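Local coordinates for extracellular protein containing a SCP domain (Bacillus anthracis, PDB 4IFA) that is of unknown function, but is an extracellular protein carrying a CAP-associated N-terminal domain and an SCP domain of the cysteine-rich secretory protein family, at residues D49-M54 with A104-E109; W81-Y84 with Q90-Q93; H172-L177 with G310-L315; F225-I230 with D297-L302. All coordinates share one frame; numbering follows the deposited sequence. Where two conformers were deposited one is given.

Contact 1: D49-M54 with A104-E109; sequences DTVLNM and AYVAGE
A short, weakly bonded helical turn with a capped start packs on the sheet of the N-terminal part here, with V51 as its point of contact on A104 and V106. CG1 of V51 lies 3.6 Å from CB of A104. CG1 of V51 is also 3.8 Å from CG2 of V106. The other methyl of V51, CG2, stands 4.0 Å from CG2 of V106, so V106 meets both branches. V51 and V106 run alongside with their tips pointing opposite ways. In V106 it is the branch anti to the carbonyl carbon that touches. A104 and V106 sit two apart on strand 100-106, and both point their CB toward 49-54. Y105 between them points away and packs on L227 of helix 210-234. Strand 100-106 belongs to the seven-stranded antiparallel sheet, with the short helix against one face and helix 210-234 against the other.

The start of the short helix is a capping box. OG1 of T50, the N-cap residue, accepts from N of N53 at 3.1 Å. In return N of T50 donates to OD1 of N53 at 3.0 Å. This second bond is nearly straight at 172°, but the donor lies above the carbonyl plane, not on a lone pair. The two bonds tie T50 to N53 across the turn that carries V51. W66, V92, F94 and V111 add to the apolar surroundings of V51.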
loop_
_atom_site.group_PDB
_atom_site.type_symbol
_atom_site.label_atom_id
_atom_site.label_comp_id
_atom_site.label_asym_id
_atom_site.label_seq_id
_atom_site.Cartn_x
_atom_site.Cartn_y
_atom_site.Cartn_z
ATOM N N ASP A 49 -6.518 17.762 -14.041
ATOM C CA ASP A 49 -5.217 17.586 -13.406
ATOM C C ASP A 49 -5.043 16.115 -13.046
ATOM O O ASP A 49 -6.015 15.398 -12.773
ATOM C CB ASP A 49 -5.110 18.408 -12.114
ATOM C CG ASP A 49 -4.910 19.882 -12.359
ATOM O OD1 ASP A 49 -4.917 20.337 -13.525
ATOM O OD2 ASP A 49 -4.750 20.595 -11.354
ATOM N N THR A 50 -3.794 15.690 -13.069
ATOM C CA THR A 50 -3.433 14.338 -12.689
ATOM C C THR A 50 -3.124 14.307 -11.195
ATOM O O THR A 50 -2.960 15.353 -10.553
ATOM C CB THR A 50 -2.160 13.897 -13.394
ATOM O OG1 THR A 50 -1.134 14.824 -13.046
ATOM C CG2 THR A 50 -2.336 13.886 -14.945
ATOM N N VAL A 51 -3.043 13.111 -10.642
ATOM C CA VAL A 51 -2.628 12.915 -9.243
ATOM C C VAL A 51 -1.271 13.596 -9.028
ATOM O O VAL A 51 -1.098 14.340 -8.060
ATOM C CB VAL A 51 -2.518 11.422 -8.910
ATOM C CG1 VAL A 51 -1.805 11.215 -7.592
ATOM C CG2 VAL A 51 -3.880 10.793 -8.934
ATOM N N LEU A 52 -0.304 13.370 -9.907
ATOM C CA LEU A 52 1.022 14.008 -9.754
ATOM C C LEU A 52 0.930 15.531 -9.712
ATOM O O LEU A 52 1.655 16.180 -8.918
ATOM C CB LEU A 52 2.005 13.552 -10.832
ATOM C CG LEU A 52 3.375 14.206 -10.785
ATOM C CD1 LEU A 52 4.065 14.014 -9.430
ATOM C CD2 LEU A 52 4.209 13.577 -11.918
ATOM N N ASN A 53 0.061 16.116 -10.547
ATOM C CA ASN A 53 -0.153 17.581 -10.573
ATOM C C ASN A 53 -0.584 18.123 -9.213
ATOM O O ASN A 53 -0.384 19.308 -8.931
ATOM C CB ASN A 53 -1.264 18.011 -11.577
ATOM C CG ASN A 53 -0.914 17.847 -13.060
ATOM O OD1 ASN A 53 -1.850 17.763 -13.892
ATOM N ND2 ASN A 53 0.376 17.853 -13.419
HETATM N N MSE A 54 -1.207 17.282 -8.382
HETATM C CA MSE A 54 -1.661 17.729 -7.059
HETATM C C MSE A 54 -0.518 17.826 -6.032
HETATM O O MSE A 54 -0.619 18.568 -5.032
HETATM C CB MSE A 54 -2.746 16.801 -6.529
HETATM C CG MSE A 54 -3.846 16.482 -7.541
HETATM SE SE MSE A 54 -4.773 18.072 -8.150
HETATM C CE MSE A 54 -5.364 18.302 -6.561
ATOM N N ALA A 104 1.175 10.629 -2.540
ATOM C CA ALA A 104 -0.055 9.974 -3.006
ATOM C C ALA A 104 0.290 8.563 -3.407
ATOM O O ALA A 104 1.406 8.309 -3.837
ATOM C CB ALA A 104 -0.714 10.715 -4.197
ATOM N N TYR A 105 -0.676 7.668 -3.269
ATOM C CA TYR A 105 -0.545 6.316 -3.764
ATOM C C TYR A 105 -1.721 6.030 -4.696
ATOM O O TYR A 105 -2.895 6.126 -4.315
ATOM C CB TYR A 105 -0.530 5.289 -2.626
ATOM C CG TYR A 105 -0.409 3.877 -3.146
ATOM C CD1 TYR A 105 0.744 3.467 -3.768
ATOM C CD2 TYR A 105 -1.466 2.955 -3.049
ATOM C CE1 TYR A 105 0.892 2.189 -4.282
ATOM C CE2 TYR A 105 -1.307 1.654 -3.596
ATOM C CZ TYR A 105 -0.137 1.307 -4.189
ATOM O OH TYR A 105 0.065 0.005 -4.693
ATOM N N VAL A 106 -1.380 5.639 -5.930
ATOM C CA VAL A 106 -2.314 5.280 -6.991
ATOM C C VAL A 106 -2.391 3.785 -7.169
ATOM O O VAL A 106 -1.356 3.137 -7.353
ATOM C CB VAL A 106 -1.856 5.918 -8.342
ATOM C CG1 VAL A 106 -2.776 5.444 -9.477
ATOM C CG2 VAL A 106 -1.839 7.440 -8.230
ATOM N N ALA A 107 -3.609 3.226 -7.089
ATOM C CA ALA A 107 -3.837 1.797 -7.370
ATOM C C ALA A 107 -4.889 1.552 -8.437
ATOM O O ALA A 107 -4.939 0.472 -9.008
ATOM C CB ALA A 107 -4.258 1.086 -6.063
ATOM N N GLY A 108 -5.768 2.499 -8.726
ATOM C CA GLY A 108 -6.822 2.277 -9.696
ATOM C C GLY A 108 -6.295 2.123 -11.100
ATOM O O GLY A 108 -5.473 2.933 -11.561
ATOM N N GLU A 109 -6.781 1.092 -11.784
ATOM C CA GLU A 109 -6.324 0.770 -13.113
ATOM C C GLU A 109 -6.484 1.881 -14.126
ATOM O O GLU A 109 -5.679 1.988 -15.065
ATOM C CB GLU A 109 -7.026 -0.504 -13.625
ATOM C CG GLU A 109 -6.485 -0.986 -14.975
ATOM C CD GLU A 109 -6.924 -2.406 -15.377
ATOM O OE1 GLU A 109 -7.191 -2.618 -16.585
ATOM O OE2 GLU A 109 -6.962 -3.314 -14.514
#

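Contact 2: W81-Y84 with Q90-Q93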
loop_
_atom_site.group_PDB
_atom_site.type_symbol
_atom_site.label_atom_id
_atom_site.label_comp_id
_atom_site.label_asym_id
_atom_site.label_seq_id
_atom_site.Cartn_x
_atom_site.Cartn_y
_atom_site.Cartn_z
ATOM N N TRP A 81 -3.889 10.624 5.545
ATOM C CA TRP A 81 -4.348 10.072 4.282
ATOM C C TRP A 81 -5.773 10.494 3.991
ATOM O O TRP A 81 -6.679 10.320 4.842
ATOM C CB TRP A 81 -4.290 8.552 4.261
ATOM C CG TRP A 81 -2.968 7.880 4.214
ATOM C CD1 TRP A 81 -2.408 7.077 5.188
ATOM C CD2 TRP A 81 -2.077 7.836 3.101
ATOM N NE1 TRP A 81 -1.227 6.553 4.733
ATOM C CE2 TRP A 81 -1.014 6.969 3.449
ATOM C CE3 TRP A 81 -2.076 8.438 1.846
ATOM C CZ2 TRP A 81 0.041 6.704 2.576
ATOM C CZ3 TRP A 81 -1.037 8.159 0.982
ATOM C CH2 TRP A 81 0.025 7.322 1.371
ATOM N N TRP A 82 -5.997 11.015 2.793
ATOM C CA TRP A 82 -7.324 11.343 2.265
ATOM C C TRP A 82 -7.557 10.222 1.244
ATOM O O TRP A 82 -6.912 10.196 0.168
ATOM C CB TRP A 82 -7.321 12.712 1.585
ATOM C CG TRP A 82 -7.275 13.913 2.470
ATOM C CD1 TRP A 82 -6.675 14.034 3.687
ATOM C CD2 TRP A 82 -7.763 15.202 2.122
ATOM N NE1 TRP A 82 -6.820 15.336 4.152
ATOM C CE2 TRP A 82 -7.492 16.068 3.210
ATOM C CE3 TRP A 82 -8.430 15.708 1.001
ATOM C CZ2 TRP A 82 -7.856 17.426 3.201
ATOM C CZ3 TRP A 82 -8.818 17.048 1.007
ATOM C CH2 TRP A 82 -8.503 17.898 2.084
ATOM N N VAL A 83 -8.509 9.337 1.512
ATOM C CA VAL A 83 -8.691 8.129 0.713
ATOM C C VAL A 83 -9.908 8.243 -0.188
ATOM O O VAL A 83 -11.008 8.510 0.277
ATOM C CB VAL A 83 -8.913 6.929 1.648
ATOM C CG1 VAL A 83 -9.083 5.641 0.874
ATOM C CG2 VAL A 83 -7.715 6.792 2.583
ATOM N N TYR A 84 -9.706 7.997 -1.479
ATOM C CA TYR A 84 -10.741 7.976 -2.506
ATOM C C TYR A 84 -10.896 6.532 -2.999
ATOM O O TYR A 84 -10.281 6.136 -3.985
ATOM C CB TYR A 84 -10.354 8.919 -3.659
ATOM C CG TYR A 84 -10.317 10.364 -3.211
ATOM C CD1 TYR A 84 -11.411 11.198 -3.370
ATOM C CD2 TYR A 84 -9.175 10.894 -2.595
ATOM C CE1 TYR A 84 -11.395 12.530 -2.919
ATOM C CE2 TYR A 84 -9.143 12.206 -2.136
ATOM C CZ TYR A 84 -10.230 13.029 -2.329
ATOM O OH TYR A 84 -10.185 14.337 -1.874
ATOM N N GLN A 90 -10.608 3.748 -9.888
ATOM C CA GLN A 90 -10.083 5.125 -9.709
ATOM C C GLN A 90 -9.339 5.321 -8.368
ATOM O O GLN A 90 -9.103 6.435 -7.904
ATOM C CB GLN A 90 -11.213 6.156 -9.840
ATOM C CG GLN A 90 -12.013 6.055 -11.115
ATOM C CD GLN A 90 -11.243 6.396 -12.363
ATOM O OE1 GLN A 90 -10.200 7.049 -12.326
ATOM N NE2 GLN A 90 -11.771 5.962 -13.506
ATOM N N TYR A 91 -8.971 4.223 -7.705
ATOM C CA TYR A 91 -8.440 4.309 -6.336
ATOM C C TYR A 91 -7.191 5.119 -6.255
ATOM O O TYR A 91 -6.202 4.875 -6.974
ATOM C CB TYR A 91 -8.155 2.889 -5.766
ATOM C CG TYR A 91 -7.741 2.863 -4.314
ATOM C CD1 TYR A 91 -8.620 2.434 -3.358
ATOM C CD2 TYR A 91 -6.505 3.328 -3.909
ATOM C CE1 TYR A 91 -8.290 2.457 -2.002
ATOM C CE2 TYR A 91 -6.152 3.382 -2.555
ATOM C CZ TYR A 91 -7.058 2.950 -1.610
ATOM O OH TYR A 91 -6.728 2.947 -0.269
ATOM N N VAL A 92 -7.245 6.136 -5.385
ATOM C CA VAL A 92 -6.096 6.934 -5.048
ATOM C C VAL A 92 -6.253 7.411 -3.605
ATOM O O VAL A 92 -7.384 7.567 -3.097
ATOM C CB VAL A 92 -5.902 8.136 -5.998
ATOM C CG1 VAL A 92 -7.086 9.040 -6.020
ATOM C CG2 VAL A 92 -4.628 8.933 -5.653
ATOM N N GLN A 93 -5.118 7.556 -2.936
ATOM C CA GLN A 93 -5.091 8.162 -1.594
ATOM C C GLN A 93 -3.969 9.176 -1.583
ATOM O O GLN A 93 -2.872 8.952 -2.108
ATOM C CB GLN A 93 -4.922 7.083 -0.509
ATOM C CG GLN A 93 -3.705 6.197 -0.664
ATOM C CD GLN A 93 -3.655 5.055 0.359
ATOM O OE1 GLN A 93 -4.610 4.286 0.452
ATOM N NE2 GLN A 93 -2.540 4.913 1.085
#
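The Q93 amide turns its NE2 over one face of the W81 indole. NE2 of Q93 sits over the middle of the six-membered ring, 3.5 Å from CZ2 of W81 and about equally far from the other five atoms. The amide and ring planes are 58° apart, so this is no flat stack; it is consistent with an amide N-H meeting the ring. CG of Q93 also touches the ring, 3.7 Å from CE3 of W81. Q93 has CG between its backbone N and carbonyl carbon (chi1 56°), and the chain then runs extended past the indole. Beside it, V83 points the same way as Q93. CG1 of V83 is 3.8 Å from OH of Y91. The Y91 OH donates to OE1 of Q93 at 2.6 Å, in the carbonyl plane.

These groups sit on a beta hairpin of strands 80-84 and 92-97. V83 and Q93 form an antiparallel non-hydrogen-bonded pair. Y84 and V92 form the hydrogen-bonded pair next to it. N of Y84 donates to O of V92 at 2.9 Å; the return bond from N of V92 to O of Y84 is weak. CB of Y84 rests 4.0 Å from CG1 of V92, on the sheet face opposite V83 and Q93. The hydroxyl of Y84 binds O of G67, and its ring meets W66 edge-to-face.

Both ends of the Q93 amide are used. OE1 takes the Y91 hydroxyl, and NE2 donates to OE1 of Q223 on helix 210-234. These two bonds fix which end of the buried amide is oxygen and set NE2 over the indole.

Contact 3: H172-L177 with G310-L315; sequences HFTHEL and GHRKNL
R312 of helix 309-315 reaches across to F173 and T174, in the turn between strands 164-171 and 176-183. That turn carries a G1 beta bulge, in which H175 and E176 both face D171. The contact joins the SCP-family part of the chain to the N-terminal part.

R312 points its CB toward the turn. CG is anti to the backbone N (chi1 -178°), and the chain stays extended as far as NE. The helix can therefore stay well back: the nearest CA atoms, those of F173 and R312, are 10.1 Å apart. CD of R312 is the first atom to arrive, 3.7 Å from CD2 of F173. NE of R312 is 3.8 Å from CD2 of F173. CZ of R312 is 3.7 Å from CD2 of F173, with CB of F173 a little farther off.

CD2 of F173 sits over one face of the guanidinium. Seen from the phenyl ring, NH1 of R312 is at the edge, near the ring plane. The two planes are 52° apart. The charged end has polar partners outside the two segments: NH1 of R312 forms a salt bridge with OD2 of D171 and donates to O of L306. D171 in turn uses OD1 to accept from the backbone N of F173 and of T174. One carboxylate thus holds both the charge and the turn that lies against it. At the far branch, NH2 of R312 ends 3.7 Å from the methyl CG2 of T174.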
loop_
_atom_site.group_PDB
_atom_site.type_symbol
_atom_site.label_atom_id
_atom_site.label_comp_id
_atom_site.label_asym_id
_atom_site.label_seq_id
_atom_site.Cartn_x
_atom_site.Cartn_y
_atom_site.Cartn_z
ATOM N N HIS A 172 6.271 -8.621 -9.808
ATOM C CA HIS A 172 7.412 -9.176 -10.582
ATOM C C HIS A 172 7.069 -10.476 -11.243
ATOM O O HIS A 172 7.822 -10.937 -12.124
ATOM C CB HIS A 172 8.698 -9.337 -9.763
ATOM C CG HIS A 172 8.797 -10.618 -9.002
ATOM N ND1 HIS A 172 8.219 -10.803 -7.765
ATOM C CD2 HIS A 172 9.450 -11.773 -9.288
ATOM C CE1 HIS A 172 8.491 -12.022 -7.333
ATOM N NE2 HIS A 172 9.249 -12.633 -8.235
ATOM N N PHE A 173 5.982 -11.128 -10.831
ATOM C CA PHE A 173 5.604 -12.419 -11.476
ATOM C C PHE A 173 4.950 -12.149 -12.831
ATOM O O PHE A 173 5.142 -12.924 -13.767
ATOM C CB PHE A 173 4.647 -13.233 -10.594
ATOM C CG PHE A 173 5.256 -13.670 -9.285
ATOM C CD1 PHE A 173 6.240 -14.628 -9.259
ATOM C CD2 PHE A 173 4.785 -13.169 -8.079
ATOM C CE1 PHE A 173 6.784 -15.058 -8.071
ATOM C CE2 PHE A 173 5.329 -13.599 -6.878
ATOM C CZ PHE A 173 6.313 -14.531 -6.871
ATOM N N THR A 174 4.192 -11.065 -12.928
ATOM C CA THR A 174 3.552 -10.706 -14.194
ATOM C C THR A 174 4.307 -9.599 -14.920
ATOM O O THR A 174 4.010 -9.328 -16.106
ATOM C CB THR A 174 2.123 -10.267 -14.009
ATOM O OG1 THR A 174 2.107 -9.088 -13.196
ATOM C CG2 THR A 174 1.287 -11.390 -13.311
ATOM N N HIS A 175 5.307 -9.012 -14.258
ATOM C CA HIS A 175 6.132 -7.917 -14.795
ATOM C C HIS A 175 5.332 -6.649 -15.071
ATOM O O HIS A 175 5.714 -5.862 -15.943
ATOM C CB HIS A 175 6.892 -8.354 -16.047
ATOM C CG HIS A 175 7.638 -9.616 -15.865
ATOM N ND1 HIS A 175 8.824 -9.698 -15.165
ATOM C CD2 HIS A 175 7.341 -10.874 -16.257
ATOM C CE1 HIS A 175 9.243 -10.952 -15.173
ATOM N NE2 HIS A 175 8.355 -11.689 -15.816
ATOM N N GLU A 176 4.240 -6.430 -14.358
ATOM C CA GLU A 176 3.378 -5.279 -14.598
ATOM C C GLU A 176 3.342 -4.272 -13.473
ATOM O O GLU A 176 3.369 -4.614 -12.283
ATOM C CB GLU A 176 1.949 -5.771 -14.941
ATOM C CG GLU A 176 1.931 -6.501 -16.271
ATOM C CD GLU A 176 0.572 -7.005 -16.753
ATOM O OE1 GLU A 176 -0.446 -6.712 -16.126
ATOM O OE2 GLU A 176 0.571 -7.679 -17.818
ATOM N N LEU A 177 3.250 -2.993 -13.852
ATOM C CA LEU A 177 3.103 -1.866 -12.907
ATOM C C LEU A 177 1.721 -1.959 -12.260
ATOM O O LEU A 177 0.708 -1.983 -12.967
ATOM C CB LEU A 177 3.282 -0.543 -13.653
ATOM C CG LEU A 177 3.197 0.713 -12.822
ATOM C CD1 LEU A 177 4.396 0.772 -11.889
ATOM C CD2 LEU A 177 3.190 1.901 -13.739
ATOM N N GLY A 310 4.095 -17.852 -1.666
ATOM C CA GLY A 310 3.206 -18.427 -0.662
ATOM C C GLY A 310 2.104 -17.496 -0.229
ATOM O O GLY A 310 0.944 -17.906 0.011
ATOM N N HIS A 311 2.457 -16.235 -0.097
ATOM C CA HIS A 311 1.487 -15.241 0.333
ATOM C C HIS A 311 0.494 -14.924 -0.784
ATOM O O HIS A 311 -0.704 -14.690 -0.579
ATOM C CB HIS A 311 2.202 -13.974 0.789
ATOM C CG HIS A 311 3.168 -14.203 1.905
ATOM N ND1 HIS A 311 4.461 -14.625 1.712
ATOM C CD2 HIS A 311 3.017 -14.043 3.240
ATOM C CE1 HIS A 311 5.066 -14.732 2.884
ATOM N NE2 HIS A 311 4.217 -14.358 3.829
ATOM N N ARG A 312 1.025 -14.848 -2.002
ATOM C CA ARG A 312 0.223 -14.634 -3.208
ATOM C C ARG A 312 -0.851 -15.692 -3.379
ATOM O O ARG A 312 -1.963 -15.402 -3.819
ATOM C CB ARG A 312 1.157 -14.585 -4.427
ATOM C CG ARG A 312 0.506 -14.316 -5.773
ATOM C CD ARG A 312 1.574 -14.534 -6.848
ATOM N NE ARG A 312 1.125 -14.151 -8.191
ATOM C CZ ARG A 312 1.087 -12.892 -8.616
ATOM N NH1 ARG A 312 1.429 -11.880 -7.814
ATOM N NH2 ARG A 312 0.673 -12.620 -9.843
ATOM N N LYS A 313 -0.522 -16.946 -3.044
ATOM C CA LYS A 313 -1.506 -18.024 -3.108
ATOM C C LYS A 313 -2.755 -17.665 -2.288
ATOM O O LYS A 313 -3.867 -17.922 -2.746
ATOM C CB LYS A 313 -0.910 -19.394 -2.695
ATOM C CG LYS A 313 0.071 -19.939 -3.721
ATOM C CD LYS A 313 0.558 -21.356 -3.498
ATOM C CE LYS A 313 1.702 -21.653 -4.510
ATOM N NZ LYS A 313 1.387 -21.307 -5.938
ATOM N N ASN A 314 -2.590 -17.068 -1.090
ATOM C CA ASN A 314 -3.758 -16.707 -0.298
ATOM C C ASN A 314 -4.520 -15.546 -0.934
ATOM O O ASN A 314 -5.748 -15.589 -1.051
ATOM C CB ASN A 314 -3.388 -16.355 1.140
ATOM C CG ASN A 314 -2.962 -17.538 1.951
ATOM O OD1 ASN A 314 -3.534 -18.640 1.830
ATOM N ND2 ASN A 314 -1.973 -17.324 2.802
ATOM N N LEU A 315 -3.784 -14.540 -1.419
ATOM C CA LEU A 315 -4.426 -13.417 -2.101
ATOM C C LEU A 315 -5.305 -13.840 -3.247
ATOM O O LEU A 315 -6.368 -13.287 -3.476
ATOM C CB LEU A 315 -3.373 -12.453 -2.651
ATOM C CG LEU A 315 -2.580 -11.681 -1.609
ATOM C CD1 LEU A 315 -1.397 -10.959 -2.291
ATOM C CD2 LEU A 315 -3.390 -10.650 -0.819
#

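Contact 4: F225-I230 with D297-L302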
loop_
_atom_site.group_PDB
_atom_site.type_symbol
_atom_site.label_atom_id
_atom_site.label_comp_id
_atom_site.label_asym_id
_atom_site.label_seq_id
_atom_site.Cartn_x
_atom_site.Cartn_y
_atom_site.Cartn_z
ATOM N N PHE A 225 -7.187 -4.012 3.117
ATOM C CA PHE A 225 -8.431 -4.614 2.638
ATOM C C PHE A 225 -8.844 -4.167 1.241
ATOM O O PHE A 225 -9.018 -4.986 0.331
ATOM C CB PHE A 225 -9.551 -4.402 3.651
ATOM C CG PHE A 225 -10.878 -4.872 3.185
ATOM C CD1 PHE A 225 -11.225 -6.238 3.221
ATOM C CD2 PHE A 225 -11.808 -3.985 2.685
ATOM C CE1 PHE A 225 -12.469 -6.673 2.764
ATOM C CE2 PHE A 225 -13.048 -4.433 2.233
ATOM C CZ PHE A 225 -13.376 -5.775 2.284
ATOM N N ASP A 226 -8.962 -2.871 1.055
ATOM C CA ASP A 226 -9.371 -2.358 -0.249
ATOM C C ASP A 226 -8.365 -2.706 -1.348
ATOM O O ASP A 226 -8.759 -3.056 -2.468
ATOM C CB ASP A 226 -9.531 -0.841 -0.196
ATOM C CG ASP A 226 -10.743 -0.393 0.544
ATOM O OD1 ASP A 226 -11.746 -1.126 0.607
ATOM O OD2 ASP A 226 -10.751 0.773 1.051
ATOM N N LEU A 227 -7.067 -2.601 -1.049
ATOM C CA LEU A 227 -6.056 -2.842 -2.058
ATOM C C LEU A 227 -5.973 -4.335 -2.373
ATOM O O LEU A 227 -5.578 -4.705 -3.467
ATOM C CB LEU A 227 -4.720 -2.235 -1.593
ATOM C CG LEU A 227 -4.711 -0.722 -1.451
ATOM C CD1 LEU A 227 -3.401 -0.283 -0.744
ATOM C CD2 LEU A 227 -4.825 -0.106 -2.847
ATOM N N THR A 228 -6.351 -5.190 -1.416
ATOM C CA THR A 228 -6.431 -6.647 -1.693
ATOM C C THR A 228 -7.579 -6.860 -2.693
ATOM O O THR A 228 -7.432 -7.680 -3.587
ATOM C CB THR A 228 -6.647 -7.480 -0.411
ATOM O OG1 THR A 228 -5.450 -7.370 0.389
ATOM C CG2 THR A 228 -6.821 -8.954 -0.719
ATOM N N ASN A 229 -8.696 -6.163 -2.541
ATOM C CA ASN A 229 -9.801 -6.306 -3.476
ATOM C C ASN A 229 -9.431 -5.772 -4.876
ATOM O O ASN A 229 -9.914 -6.295 -5.873
ATOM C CB ASN A 229 -11.103 -5.756 -2.945
ATOM C CG ASN A 229 -11.779 -6.713 -1.999
ATOM O OD1 ASN A 229 -11.653 -7.923 -2.178
ATOM N ND2 ASN A 229 -12.508 -6.200 -1.012
ATOM N N ILE A 230 -8.557 -4.770 -4.960
ATOM C CA ILE A 230 -8.032 -4.325 -6.262
ATOM C C ILE A 230 -7.238 -5.457 -6.925
ATOM O O ILE A 230 -7.379 -5.711 -8.120
ATOM C CB ILE A 230 -7.230 -3.031 -6.110
ATOM C CG1 ILE A 230 -8.228 -1.908 -5.827
ATOM C CG2 ILE A 230 -6.360 -2.755 -7.342
ATOM C CD1 ILE A 230 -7.633 -0.576 -5.635
ATOM N N ASP A 297 4.371 0.793 5.824
ATOM C CA ASP A 297 2.937 0.914 5.930
ATOM C C ASP A 297 2.228 -0.246 5.262
ATOM O O ASP A 297 2.877 -1.165 4.761
ATOM C CB ASP A 297 2.444 2.301 5.446
ATOM C CG ASP A 297 2.702 2.574 3.936
ATOM O OD1 ASP A 297 3.014 1.618 3.191
ATOM O OD2 ASP A 297 2.528 3.747 3.543
ATOM N N GLY A 298 0.898 -0.230 5.285
ATOM C CA GLY A 298 0.101 -1.324 4.741
ATOM C C GLY A 298 0.303 -1.524 3.266
ATOM O O GLY A 298 0.341 -2.680 2.797
ATOM N N VAL A 299 0.388 -0.440 2.504
ATOM C CA VAL A 299 0.680 -0.483 1.069
ATOM C C VAL A 299 1.955 -1.275 0.827
ATOM O O VAL A 299 1.986 -2.183 -0.012
ATOM C CB VAL A 299 0.786 0.937 0.479
ATOM C CG1 VAL A 299 1.369 0.884 -0.948
ATOM C CG2 VAL A 299 -0.580 1.622 0.505
ATOM N N ALA A 300 3.014 -0.987 1.586
ATOM C CA ALA A 300 4.278 -1.684 1.424
ATOM C C ALA A 300 4.188 -3.145 1.813
ATOM O O ALA A 300 4.710 -4.045 1.101
ATOM C CB ALA A 300 5.388 -0.972 2.243
ATOM N N ALA A 301 3.498 -3.445 2.909
ATOM C CA ALA A 301 3.325 -4.854 3.312
ATOM C C ALA A 301 2.605 -5.651 2.261
ATOM O O ALA A 301 3.019 -6.762 1.925
ATOM C CB ALA A 301 2.557 -4.976 4.639
ATOM N N LEU A 302 1.523 -5.113 1.726
ATOM C CA LEU A 302 0.738 -5.840 0.717
ATOM C C LEU A 302 1.581 -6.111 -0.561
ATOM O O LEU A 302 1.472 -7.192 -1.194
ATOM C CB LEU A 302 -0.550 -5.083 0.381
ATOM C CG LEU A 302 -1.446 -5.703 -0.666
ATOM C CD1 LEU A 302 -1.905 -7.082 -0.232
ATOM C CD2 LEU A 302 -2.642 -4.776 -0.858
#
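This is a buried, largely apolar helix-to-helix contact near the centre of the chain, where L227 of helix 210-234 meets V299 and L302 of helix 298-306. CD1 of L227 lies 3.6 Å from CG2 of V299, and the two side chains cross at a slant. CB of L227 is 3.4 Å from CD2 of L302, tighter than usual for two carbons. In L302, CG anti to the backbone N (chi1 179°) carries the branch toward helix 210-234, where CD1 and CD2 meet T228 and L227. CD1 of L302 rests 3.6 Å from OG1 of T228. That hydroxyl is hydrogen-bonded to O of I224, one turn back.

Both helices belong to the alpha/beta SCP domain. Their short segments run at 38° to each other, with axes 10.3 Å apart, bridged by L227, V299 and L302. Helix 298-306 starts at D297, its N-cap. OD1 of D297 accepts from N of A300 at 3.1 Å, while OD2 forms a salt bridge with R181 of strand 176-183. L227 and V299 also both touch Y105 of strand 100-106, on the sheet of the N-terminal part.

In the fold
Contacts 1, 2 and 4 are buried; contact 3 is only partly so. Contacts 1 and 2 share a sheet, where strands 92-97 and 100-106 are neighbours, joined by a probable bond from N of Y105 to O of Q93. Contact 4 lies against both: L227 packs on Y91 and A107, and V299 on Y105. Through these side chains the two SCP helices rest on the N-terminal part. Contact 3 links the same two parts at another place, and L315 connects it to T228 and L302. Contacts 1 and 4 are largely apolar across their segments. Contact 2 adds backbone bonds and a bonded amide, while contact 3 relies on an arginine.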